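Local coordinates for protein SVS_variant_AS1 (Streptomyces sp. CWA1, PDB 6TJA) that probably cyclises geranylgeranyl diphosphate to the diterpene spiroviolene, as a class I terpene cyclase engineered from a reconstructed ancestor, at residues A[151-154]-A[155-158]; A[176-179]-A[180-184]. All blocks are in the same frame, centred on the assembly; numbering follows the deposited sequence.

Contact 1. Residues A[151-154]-A[155-158]; sequences HAHR and AWLS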
ATOM      1  N   HIS A 151       1.104  -4.101   3.693  1.00 22.51           N
ATOM      2  CA  HIS A 151       1.175  -3.466   2.349  1.00 23.18           C
ATOM      3  C   HIS A 151       0.161  -4.135   1.405  1.00 22.69           C
ATOM      4  O   HIS A 151      -0.413  -3.446   0.559  1.00 23.36           O
ATOM      5  CB  HIS A 151       2.616  -3.535   1.820  1.00 23.19           C
ATOM      6  CG  HIS A 151       3.547  -2.571   2.454  1.00 23.77           C
ATOM      7  ND1 HIS A 151       3.166  -1.270   2.754  1.00 28.20           N
ATOM      8  CD2 HIS A 151       4.840  -2.673   2.803  1.00 22.51           C
ATOM      9  CE1 HIS A 151       4.190  -0.642   3.311  1.00 28.09           C
ATOM     10  NE2 HIS A 151       5.230  -1.473   3.337  1.00 22.41           N
ATOM     11  N   ALA A 152      -0.017  -5.443   1.514  1.00 21.72           N
ATOM     12  CA  ALA A 152      -0.997  -6.214   0.714  1.00 23.99           C
ATOM     13  C   ALA A 152      -2.406  -5.714   1.063  1.00 24.40           C
ATOM     14  O   ALA A 152      -3.240  -5.540   0.123  1.00 23.18           O
ATOM     15  CB  ALA A 152      -0.859  -7.705   0.965  1.00 22.84           C
ATOM     16  N   HIS A 153      -2.613  -5.449   2.344  1.00 21.68           N
ATOM     17  CA  HIS A 153      -3.834  -4.950   2.905  1.00 24.89           C
ATOM     18  C   HIS A 153      -4.228  -3.579   2.373  1.00 24.69           C
ATOM     19  O   HIS A 153      -5.340  -3.374   2.029  1.00 25.21           O
ATOM     20  CB  HIS A 153      -3.705  -4.929   4.408  1.00 24.65           C
ATOM     21  CG  HIS A 153      -4.985  -4.767   5.145  1.00 24.59           C
ATOM     22  ND1 HIS A 153      -5.513  -3.541   5.451  1.00 25.56           N
ATOM     23  CD2 HIS A 153      -5.793  -5.674   5.727  1.00 26.67           C
ATOM     24  CE1 HIS A 153      -6.601  -3.702   6.165  1.00 25.40           C
ATOM     25  NE2 HIS A 153      -6.790  -4.984   6.348  1.00 25.17           N
ATOM     26  N   ARG A 154      -3.290  -2.658   2.311  1.00 25.10           N
ATOM     27  CA  ARG A 154      -3.580  -1.369   1.768  1.00 24.24           C
ATOM     28  C   ARG A 154      -3.867  -1.511   0.286  1.00 25.91           C
ATOM     29  O   ARG A 154      -4.683  -0.834  -0.212  1.00 26.08           O
ATOM     30  CB  ARG A 154      -2.479  -0.332   1.997  1.00 24.12           C
ATOM     31  CG  ARG A 154      -2.872   1.016   1.413  1.00 26.27           C
ATOM     32  CD  ARG A 154      -2.162   2.260   1.881  1.00 27.95           C
ATOM     33  NE  ARG A 154      -0.898   1.929   2.412  1.00 37.99           N
ATOM     34  CZ  ARG A 154      -0.470   2.154   3.625  1.00 38.96           C
ATOM     35  NH1 ARG A 154      -1.131   2.834   4.498  1.00 49.18           N
ATOM     36  NH2 ARG A 154       0.706   1.731   3.903  1.00 43.78           N
ATOM     37  N   ALA A 155      -3.195  -2.426  -0.382  1.00 24.19           N
ATOM     38  CA  ALA A 155      -3.398  -2.634  -1.834  1.00 24.92           C
ATOM     39  C   ALA A 155      -4.855  -3.060  -2.079  1.00 26.48           C
ATOM     40  O   ALA A 155      -5.490  -2.458  -2.959  1.00 24.19           O
ATOM     41  CB  ALA A 155      -2.390  -3.612  -2.378  1.00 24.85           C
ATOM     42  N   TRP A 156      -5.384  -3.982  -1.251  1.00 23.78           N
ATOM     43  CA  TRP A 156      -6.782  -4.467  -1.347  1.00 24.14           C
ATOM     44  C   TRP A 156      -7.768  -3.317  -1.087  1.00 24.71           C
ATOM     45  O   TRP A 156      -8.744  -3.155  -1.881  1.00 23.34           O
ATOM     46  CB  TRP A 156      -7.003  -5.659  -0.413  1.00 26.04           C
ATOM     47  CG  TRP A 156      -8.426  -5.823   0.010  1.00 26.87           C
ATOM     48  CD1 TRP A 156      -9.484  -6.143  -0.782  1.00 26.30           C
ATOM     49  CD2 TRP A 156      -8.951  -5.675   1.342  1.00 28.24           C
ATOM     50  NE1 TRP A 156     -10.632  -6.163  -0.052  1.00 25.06           N
ATOM     51  CE2 TRP A 156     -10.337  -5.897   1.259  1.00 27.59           C
ATOM     52  CE3 TRP A 156      -8.393  -5.352   2.578  1.00 25.85           C
ATOM     53  CZ2 TRP A 156     -11.166  -5.830   2.373  1.00 24.57           C
ATOM     54  CZ3 TRP A 156      -9.216  -5.269   3.673  1.00 27.01           C
ATOM     55  CH2 TRP A 156     -10.586  -5.477   3.559  1.00 25.86           C
ATOM     56  N   LEU A 157      -7.543  -2.518  -0.041  1.00 23.87           N
ATOM     57  CA  LEU A 157      -8.408  -1.356   0.264  1.00 22.76           C
ATOM     58  C   LEU A 157      -8.422  -0.368  -0.912  1.00 23.06           C
ATOM     59  O   LEU A 157      -9.522   0.077  -1.203  1.00 22.67           O
ATOM     60  CB  LEU A 157      -7.989  -0.689   1.568  1.00 24.41           C
ATOM     61  CG  LEU A 157      -8.237  -1.514   2.833  1.00 23.68           C
ATOM     62  CD1 LEU A 157      -7.603  -0.837   4.039  1.00 23.96           C
ATOM     63  CD2 LEU A 157      -9.718  -1.736   3.061  1.00 24.42           C
ATOM     64  N   SER A 158      -7.290  -0.060  -1.559  1.00 23.97           N
ATOM     65  CA  SER A 158      -7.210   0.812  -2.771  1.00 26.40           C
ATOM     66  C   SER A 158      -8.041   0.251  -3.927  1.00 24.70           C
ATOM     67  O   SER A 158      -8.547   1.030  -4.727  1.00 24.33           O
ATOM     68  CB  SER A 158      -5.804   1.013  -3.238  1.00 26.68           C
ATOM     69  OG  SER A 158      -5.054   1.581  -2.185  1.00 31.89           O
TER

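Contact 2. Residues A[176-179]-A[180-184]; sequences DDYL and AMRLL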
ATOM      1  N   ASP A 176      -9.012  -3.610 -19.196  1.00 23.70           N
ATOM      2  CA  ASP A 176      -7.690  -3.273 -18.607  1.00 25.57           C
ATOM      3  C   ASP A 176      -7.864  -2.770 -17.170  1.00 24.78           C
ATOM      4  O   ASP A 176      -7.161  -3.313 -16.291  1.00 26.37           O
ATOM      5  CB  ASP A 176      -6.882  -2.260 -19.433  1.00 25.59           C
ATOM      6  CG  ASP A 176      -5.405  -2.269 -19.049  1.00 25.17           C
ATOM      7  OD1 ASP A 176      -4.784  -3.338 -19.089  1.00 25.58           O
ATOM      8  OD2 ASP A 176      -4.881  -1.224 -18.738  1.00 27.19           O
ATOM      9  N   ASP A 177      -8.710  -1.758 -16.961  1.00 24.44           N
ATOM     10  CA  ASP A 177      -9.030  -1.179 -15.624  1.00 25.78           C
ATOM     11  C   ASP A 177      -9.680  -2.243 -14.709  1.00 26.65           C
ATOM     12  O   ASP A 177      -9.329  -2.272 -13.508  1.00 27.78           O
ATOM     13  CB  ASP A 177      -9.943   0.047 -15.733  1.00 28.24           C
ATOM     14  CG  ASP A 177      -9.274   1.335 -16.206  1.00 26.91           C
ATOM     15  OD1 ASP A 177      -8.055   1.338 -16.364  1.00 29.88           O
ATOM     16  OD2 ASP A 177      -9.989   2.345 -16.380  1.00 33.96           O
ATOM     17  N   TYR A 178     -10.617  -3.053 -15.218  1.00 22.69           N
ATOM     18  CA  TYR A 178     -11.316  -4.079 -14.421  1.00 23.47           C
ATOM     19  C   TYR A 178     -10.307  -5.084 -13.839  1.00 24.49           C
ATOM     20  O   TYR A 178     -10.450  -5.420 -12.633  1.00 23.41           O
ATOM     21  CB  TYR A 178     -12.403  -4.830 -15.181  1.00 22.65           C
ATOM     22  CG  TYR A 178     -13.031  -5.841 -14.281  1.00 23.03           C
ATOM     23  CD1 TYR A 178     -12.720  -7.186 -14.401  1.00 26.08           C
ATOM     24  CD2 TYR A 178     -13.807  -5.445 -13.209  1.00 25.59           C
ATOM     25  CE1 TYR A 178     -13.221  -8.122 -13.511  1.00 25.88           C
ATOM     26  CE2 TYR A 178     -14.323  -6.368 -12.308  1.00 25.60           C
ATOM     27  CZ  TYR A 178     -13.998  -7.707 -12.443  1.00 26.50           C
ATOM     28  OH  TYR A 178     -14.472  -8.642 -11.574  1.00 22.74           O
ATOM     29  N   LEU A 179      -9.387  -5.592 -14.654  1.00 23.44           N
ATOM     30  CA  LEU A 179      -8.396  -6.611 -14.216  1.00 25.68           C
ATOM     31  C   LEU A 179      -7.429  -5.950 -13.232  1.00 26.64           C
ATOM     32  O   LEU A 179      -7.159  -6.551 -12.172  1.00 20.68           O
ATOM     33  CB  LEU A 179      -7.667  -7.183 -15.429  1.00 25.07           C
ATOM     34  CG  LEU A 179      -8.548  -7.974 -16.388  1.00 27.28           C
ATOM     35  CD1 LEU A 179      -7.732  -8.457 -17.567  1.00 28.68           C
ATOM     36  CD2 LEU A 179      -9.222  -9.151 -15.689  1.00 27.15           C
ATOM     37  N   ALA A 180      -6.983  -4.727 -13.525  1.00 24.18           N
ATOM     38  CA  ALA A 180      -6.123  -3.966 -12.583  1.00 26.51           C
ATOM     39  C   ALA A 180      -6.852  -3.803 -11.241  1.00 25.25           C
ATOM     40  O   ALA A 180      -6.247  -4.053 -10.188  1.00 25.77           O
ATOM     41  CB  ALA A 180      -5.726  -2.635 -13.178  1.00 27.61           C
ATOM     42  N   MET A 181      -8.125  -3.415 -11.276  1.00 24.64           N
ATOM     43  CA  MET A 181      -8.915  -3.069 -10.076  1.00 23.75           C
ATOM     44  C   MET A 181      -9.163  -4.342  -9.252  1.00 23.96           C
ATOM     45  O   MET A 181      -8.932  -4.354  -8.030  1.00 27.12           O
ATOM     46  CB  MET A 181     -10.257  -2.468 -10.500  1.00 23.89           C
ATOM     47  CG  MET A 181     -11.136  -2.113  -9.370  1.00 21.70           C
ATOM     48  SD  MET A 181     -12.801  -1.668  -9.850  1.00 25.59           S
ATOM     49  CE  MET A 181     -13.485  -3.261 -10.268  1.00 23.55           C
ATOM     50  N   ARG A 182      -9.621  -5.376  -9.924  1.00 22.76           N
ATOM     51  CA  ARG A 182     -10.094  -6.634  -9.331  1.00 25.00           C
ATOM     52  C   ARG A 182      -8.903  -7.427  -8.779  1.00 24.62           C
ATOM     53  O   ARG A 182      -9.077  -8.175  -7.809  1.00 28.31           O
ATOM     54  CB  ARG A 182     -10.891  -7.344 -10.423  1.00 26.55           C
ATOM     55  CG  ARG A 182     -11.607  -8.596  -9.963  1.00 28.62           C
ATOM     56  CD  ARG A 182     -12.725  -8.275  -8.994  1.00 30.18           C
ATOM     57  NE  ARG A 182     -13.381  -9.532  -8.675  1.00 32.32           N
ATOM     58  CZ  ARG A 182     -13.974  -9.795  -7.526  1.00 31.18           C
ATOM     59  NH1 ARG A 182     -13.983  -8.898  -6.556  1.00 27.57           N
ATOM     60  NH2 ARG A 182     -14.521 -10.979  -7.351  1.00 34.36           N
ATOM     61  N   LEU A 183      -7.730  -7.264  -9.371  1.00 25.37           N
ATOM     62  CA  LEU A 183      -6.472  -7.823  -8.838  1.00 28.11           C
ATOM     63  C   LEU A 183      -6.380  -7.402  -7.371  1.00 26.46           C
ATOM     64  O   LEU A 183      -5.945  -8.192  -6.555  1.00 28.01           O
ATOM     65  CB  LEU A 183      -5.338  -7.257  -9.686  1.00 30.74           C
ATOM     66  CG  LEU A 183      -3.921  -7.806  -9.506  1.00 35.90           C
ATOM     67  CD1 LEU A 183      -3.822  -9.307  -9.793  1.00 35.08           C
ATOM     68  CD2 LEU A 183      -3.003  -7.036 -10.456  1.00 39.40           C
ATOM     69  N   LEU A 184      -6.842  -6.200  -7.060  1.00 22.88           N
ATOM     70  CA  LEU A 184      -6.774  -5.622  -5.703  1.00 22.30           C
ATOM     71  C   LEU A 184      -8.058  -5.898  -4.904  1.00 22.35           C
ATOM     72  O   LEU A 184      -7.940  -6.289  -3.730  1.00 21.15           O
ATOM     73  CB  LEU A 184      -6.504  -4.128  -5.887  1.00 21.45           C
ATOM     74  CG  LEU A 184      -5.169  -3.764  -6.536  1.00 21.46           C
ATOM     75  CD1 LEU A 184      -4.953  -2.259  -6.472  1.00 20.99           C
ATOM     76  CD2 LEU A 184      -4.005  -4.496  -5.844  1.00 23.13           C
TER

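Contact 1. Residues A[151-154]-A[155-158]
H153 and W156 pack as a T-shaped pair one turn apart, the indole offering its edge to a face of the imidazole. The evidence is a 78° angle between the planes, with the imidazole centroid 5.2 Å from that of the six-membered ring of W156. W156 CZ3 makes the closest approach, 3.6 Å from H153 NE2, and sits above the imidazole nearer its rim than its middle. With CG anti to the backbone N in both residues (chi1 -165° for H153, 155° for W156), the two side chains run alongside each other. L157 closes in from the next position: its CD1 meets H153 ND1 at 3.7 Å, while CD2 lies over a face of the indole, giving the rings an aliphatic neighbour in common. These are i to i+3 and i to i+4 contacts inside helix 143-169 of the all-alpha terpene cyclase fold. Regular i+4 to i backbone bonds, among them L157 N to H153 O (3.1 Å) and S158 N to R154 O (3.0 Å), fix the spacing of the side chains. Neighbouring helices cover this packed side: Q111 of helix 100-115 accepts a hydrogen bond from H153 ND1 through OE1, and W82 and the engineered L83 of helix 70-91 touch W156. Replacing H153 by alanine is likely to leave Q111 OE1 without its imidazole mate and to open a gap beside the indole edge. Packing between the segments thins out on the other side of the helix. H151 CB is 6.3 Å from A155 N, the nearest atom of 155-158; H151 is partly exposed and stacks its ring on H151 of the second subunit. R154 CG comes no nearer than 4.2 Å to S158 OG, and both residues pack against the second subunit.

Contact 2. Residues A[176-179]-A[180-184]
Y178 and R182 each leave the helix with CG anti to the backbone N (chi1 180° for the tyrosine), which sends the two side chains out alongside one another. A bend in R182 at chi2, 68°, then carries its chain along the phenol toward OH. Both belong to helix 175-185, and R182 precedes N228 by 46 positions, the spacing of the pyrophosphate-sensor arginine from the NSE metal-binding motif in bacterial class I terpene cyclases; R182 is thus consistent with that role. The i to i+4 pairing begins at R182 CB, 4.0 Å from the centroid of the Y178 ring and only 20° off its normal, a CH-pi contact over the face. Farther out, R182 CG lies 3.6 Å from Y178 CZ and R182 CD 3.1 Å from Y178 OH, a close fit along the rim. The polar ends do not bond to each other: Y178 OH and R182 NE are 3.2 Å apart at a poor angle. They share D229 of helix 211-231 instead, OH being hydrogen-bonded to OD2 and R182 NH2 forming a salt bridge with OD1. The two carboxylate oxygens thus hold the tyrosine and arginine ends next to each other. Beneath the pair, R182 N donates to Y178 O at 2.8 Å. On the adjoining flank the terminal methyl CE of M181, a residue also packed on W162 of helix 143-169, lies 3.7 Å from Y178 CD2, obliquely to the ring.

How the contacts relate
Contacts 1 and 2 lie on successive helices, 143-169 and 175-185, with their centres 13 Å apart. They meet where the shorter helix ends: W156 CD1 is 3.3 Å from L184 O, and A155 O is 3.5 Å from L184 CB. Contact 1 packs against helix 70-91, at whose C-terminal end the probable aspartate-rich motif begins, whereas contact 2 bonds to D229, which lies inside the likely metal-binding NSE motif beginning at N228. Both also reach the second subunit: L184 packs on R154 of that subunit. Bound PEG, probably from the crystallisation liquor, lies about 3 Å from the L183 side chain and about 6 Å from that of S158.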